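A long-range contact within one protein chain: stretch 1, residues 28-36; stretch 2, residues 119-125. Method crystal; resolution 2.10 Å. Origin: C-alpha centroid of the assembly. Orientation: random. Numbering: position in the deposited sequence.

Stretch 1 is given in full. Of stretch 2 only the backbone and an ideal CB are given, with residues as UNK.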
# COMPACT_ATOMS: atom_id res chain seq x y z
N GLU A 28 -9.42 5.85 34.65
CA GLU A 28 -7.98 5.66 34.66
C GLU A 28 -7.44 5.15 33.33
O GLU A 28 -8.03 4.26 32.73
CB GLU A 28 -7.57 4.70 35.78
CG GLU A 28 -6.09 4.32 35.76
CD GLU A 28 -5.67 3.43 36.94
OE1 GLU A 28 -6.56 2.93 37.64
OE2 GLU A 28 -4.45 3.24 37.16
N ILE A 29 -6.32 5.70 32.89
CA ILE A 29 -5.59 5.22 31.72
C ILE A 29 -4.73 3.99 32.06
O ILE A 29 -3.95 4.01 33.02
CB ILE A 29 -4.69 6.34 31.14
CG1 ILE A 29 -5.54 7.50 30.65
CG2 ILE A 29 -3.77 5.81 30.03
CD1 ILE A 29 -4.78 8.81 30.48
N GLU A 30 -4.86 2.92 31.27
CA GLU A 30 -4.09 1.70 31.48
C GLU A 30 -3.15 1.39 30.29
O GLU A 30 -3.45 1.73 29.14
CB GLU A 30 -5.03 0.53 31.76
CG GLU A 30 -5.82 0.78 33.05
CD GLU A 30 -6.77 -0.34 33.47
OE1 GLU A 30 -6.87 -1.40 32.81
OE2 GLU A 30 -7.43 -0.12 34.51
N ALA A 31 -2.04 0.73 30.59
CA ALA A 31 -0.94 0.57 29.63
C ALA A 31 -0.91 -0.79 28.94
O ALA A 31 -0.13 -0.97 28.01
CB ALA A 31 0.38 0.81 30.34
N ALA A 32 -1.72 -1.74 29.39
CA ALA A 32 -1.61 -3.11 28.90
C ALA A 32 -1.78 -3.23 27.37
O ALA A 32 -1.03 -3.97 26.74
CB ALA A 32 -2.61 -4.00 29.60
N ARG A 33 -2.76 -2.56 26.78
CA ARG A 33 -2.96 -2.67 25.33
C ARG A 33 -1.73 -2.22 24.56
O ARG A 33 -1.30 -2.87 23.61
CB ARG A 33 -4.18 -1.87 24.85
CG ARG A 33 -4.56 -2.17 23.39
CD ARG A 33 -5.73 -1.32 22.87
NE ARG A 33 -5.99 -1.60 21.46
CZ ARG A 33 -5.24 -1.13 20.46
NH1 ARG A 33 -4.21 -0.34 20.70
NH2 ARG A 33 -5.55 -1.44 19.20
N ALA A 34 -1.17 -1.09 24.97
CA ALA A 34 -0.02 -0.52 24.28
C ALA A 34 1.16 -1.48 24.35
O ALA A 34 1.87 -1.67 23.38
CB ALA A 34 0.34 0.83 24.86
N GLU A 35 1.34 -2.10 25.51
CA GLU A 35 2.40 -3.09 25.66
C GLU A 35 2.17 -4.30 24.75
O GLU A 35 3.09 -4.79 24.11
CB GLU A 35 2.51 -3.56 27.11
CG GLU A 35 3.07 -2.48 28.01
CD GLU A 35 3.26 -2.93 29.45
OE1 GLU A 35 2.56 -3.85 29.89
OE2 GLU A 35 4.14 -2.36 30.13
N LEU A 36 0.93 -4.77 24.68
CA LEU A 36 0.64 -5.96 23.91
C LEU A 36 0.70 -5.73 22.39
O LEU A 36 1.16 -6.60 21.66
CB LEU A 36 -0.71 -6.54 24.31
CG LEU A 36 -0.75 -7.11 25.74
CD1 LEU A 36 -2.18 -7.38 26.17
CD2 LEU A 36 0.11 -8.38 25.85
N UNK A 119 5.50 5.14 33.05
CA UNK A 119 6.74 4.48 32.68
C UNK A 119 6.51 3.40 31.64
O UNK A 119 7.28 3.27 30.69
CB UNK A 119 7.41 3.88 33.92
N UNK A 120 5.45 2.61 31.81
CA UNK A 120 5.15 1.56 30.86
C UNK A 120 4.77 2.11 29.48
O UNK A 120 5.16 1.55 28.47
CB UNK A 120 4.02 0.68 31.40
N UNK A 121 4.02 3.21 29.45
CA UNK A 121 3.64 3.82 28.19
C UNK A 121 4.87 4.37 27.47
O UNK A 121 4.97 4.25 26.26
CB UNK A 121 2.61 4.93 28.42
N UNK A 122 5.80 4.96 28.22
CA UNK A 122 7.00 5.52 27.60
C UNK A 122 7.77 4.45 26.85
O UNK A 122 8.21 4.67 25.72
CB UNK A 122 7.90 6.17 28.65
N UNK A 123 7.92 3.30 27.48
CA UNK A 123 8.67 2.20 26.89
C UNK A 123 7.93 1.62 25.69
O UNK A 123 8.54 1.34 24.66
CB UNK A 123 8.93 1.11 27.93
N UNK A 124 6.63 1.40 25.84
CA UNK A 124 5.86 0.84 24.74
C UNK A 124 5.74 1.82 23.57
O UNK A 124 5.87 1.41 22.42
CB UNK A 124 4.47 0.44 25.23
N UNK A 125 5.50 3.10 23.85
CA UNK A 125 5.28 4.09 22.80
C UNK A 125 6.50 4.28 21.90
O UNK A 125 6.36 4.61 20.72
CB UNK A 125 4.89 5.43 23.43

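Stretch 2 is helical throughout, and it runs at 26° to the helix in stretch 1, the two axes approaching to 8.8 Å. A position that points at backbone favours a small residue, while one that points sideways or lies beside an acid can carry a long one.

Position 119 has nothing of stretch 1 within 5.5 Å of its ideal CB. The contact sets no rule beyond helical phi and psi, and almost any helix-tolerant residue would do. It is Lys119, which takes no part here.

Position 120 is the demanding one. Its CA-to-CB bond points toward stretch 1, and the ideal CB lies 3.3 Å from Glu35 OE2 and 3.8 Å from Ala31 CB. An acid beside it and a methyl under it favour a side chain with an aliphatic start and a positive or hydrogen-bonding end: lysine, arginine or perhaps glutamine, with another acid poorly matched. The residue is Arg120. Arg120 NH1 forms a salt bridge with Glu35 OE1 at 2.7 Å; the hydrogen bond within it is weak, with an angle of 127° at the hydrogen. The guanidinium meets OE1 at its edge, near its plane, while Ala31 CB covers one face, so a single side chain answers both the charge and the methyl. Arg120 CB packs 3.8 Å from Ala31 CB. A water reinforces the pairing through the backbone, donating to Glu35 OE2 at 2.5 Å and to Arg120 O at 2.9 Å.

Position 121 points sideways, its ideal CB 5.1 Å from Ala31 CB. The methyls of Ala31 and Ala34, with Ile29 nearby, offer an apolar surface that a short side chain would not reach well. Leucine, methionine or isoleucine could bend in to meet it. Leu121 does so with chi1 m and chi2 t: Leu121 CD2 lies 3.8 Å from Ala31 CB and 3.9 Å from Ala34 CB, and Leu121 CD1 lies 4.1 Å from Ile29 CG2. One branch thus touches both alanines while the other meets the isoleucine.

Position 122 finds nothing of stretch 1 within reach, so this contact leaves its choice free; it is Leu122.

Position 123 points sideways into space that stretch 1 leaves empty. Stretch 1 sets no preference here, and most helix-tolerant residues would serve. Ala123 makes no contact.

Position 124 lies one turn after 120 and again points toward stretch 1, but here it meets backbone: the ideal CB is 3.8 Å from Ala34 O and 4.0 Å from Glu35 N. With the CA of this position and Glu35 CA only 5.3 Å apart, alanine is the natural fit, with glycine or serine as alternatives. Ala124 places its CB 4.2 Å from Ala34 CB, methyl against methyl, and 4.3 Å from Glu35 CG.

Position 125 points sideways, with no atom of stretch 1 within 5.5 Å of its ideal CB, so polar and apolar residues are both admissible. Asp125 turns its end nearer, but its OD1 comes no closer than 4.6 Å to Ala34 CB, so it makes no contact.

Stretch 2 (119-125) KRLLAAD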
# COMPACT_ATOMS: atom_id res chain seq x y z
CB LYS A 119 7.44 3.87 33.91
CG LYS A 119 7.91 4.91 34.92
CD LYS A 119 8.36 6.22 34.24
CE LYS A 119 9.77 6.11 33.63
NZ LYS A 119 10.30 7.43 33.17
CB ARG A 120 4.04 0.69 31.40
CG ARG A 120 4.43 -0.01 32.69
CD ARG A 120 3.78 -1.35 32.78
NE ARG A 120 2.50 -1.29 33.43
CZ ARG A 120 1.47 -2.07 33.14
NH1 ARG A 120 1.54 -2.98 32.18
NH2 ARG A 120 0.35 -1.94 33.84
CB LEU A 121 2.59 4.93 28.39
CG LEU A 121 1.19 4.44 28.74
CD1 LEU A 121 0.22 5.60 28.97
CD2 LEU A 121 0.67 3.49 27.66
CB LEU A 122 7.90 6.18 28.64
CG LEU A 122 7.43 7.54 29.16
CD1 LEU A 122 8.36 8.04 30.27
CD2 LEU A 122 7.36 8.55 28.04
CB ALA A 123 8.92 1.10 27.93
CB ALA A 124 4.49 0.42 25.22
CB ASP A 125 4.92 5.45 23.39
CG ASP A 125 3.55 5.50 24.05
OD1 ASP A 125 2.71 4.60 23.85
OD2 ASP A 125 3.31 6.47 24.78
O HOH W 1 5.98 -1.16 28.86
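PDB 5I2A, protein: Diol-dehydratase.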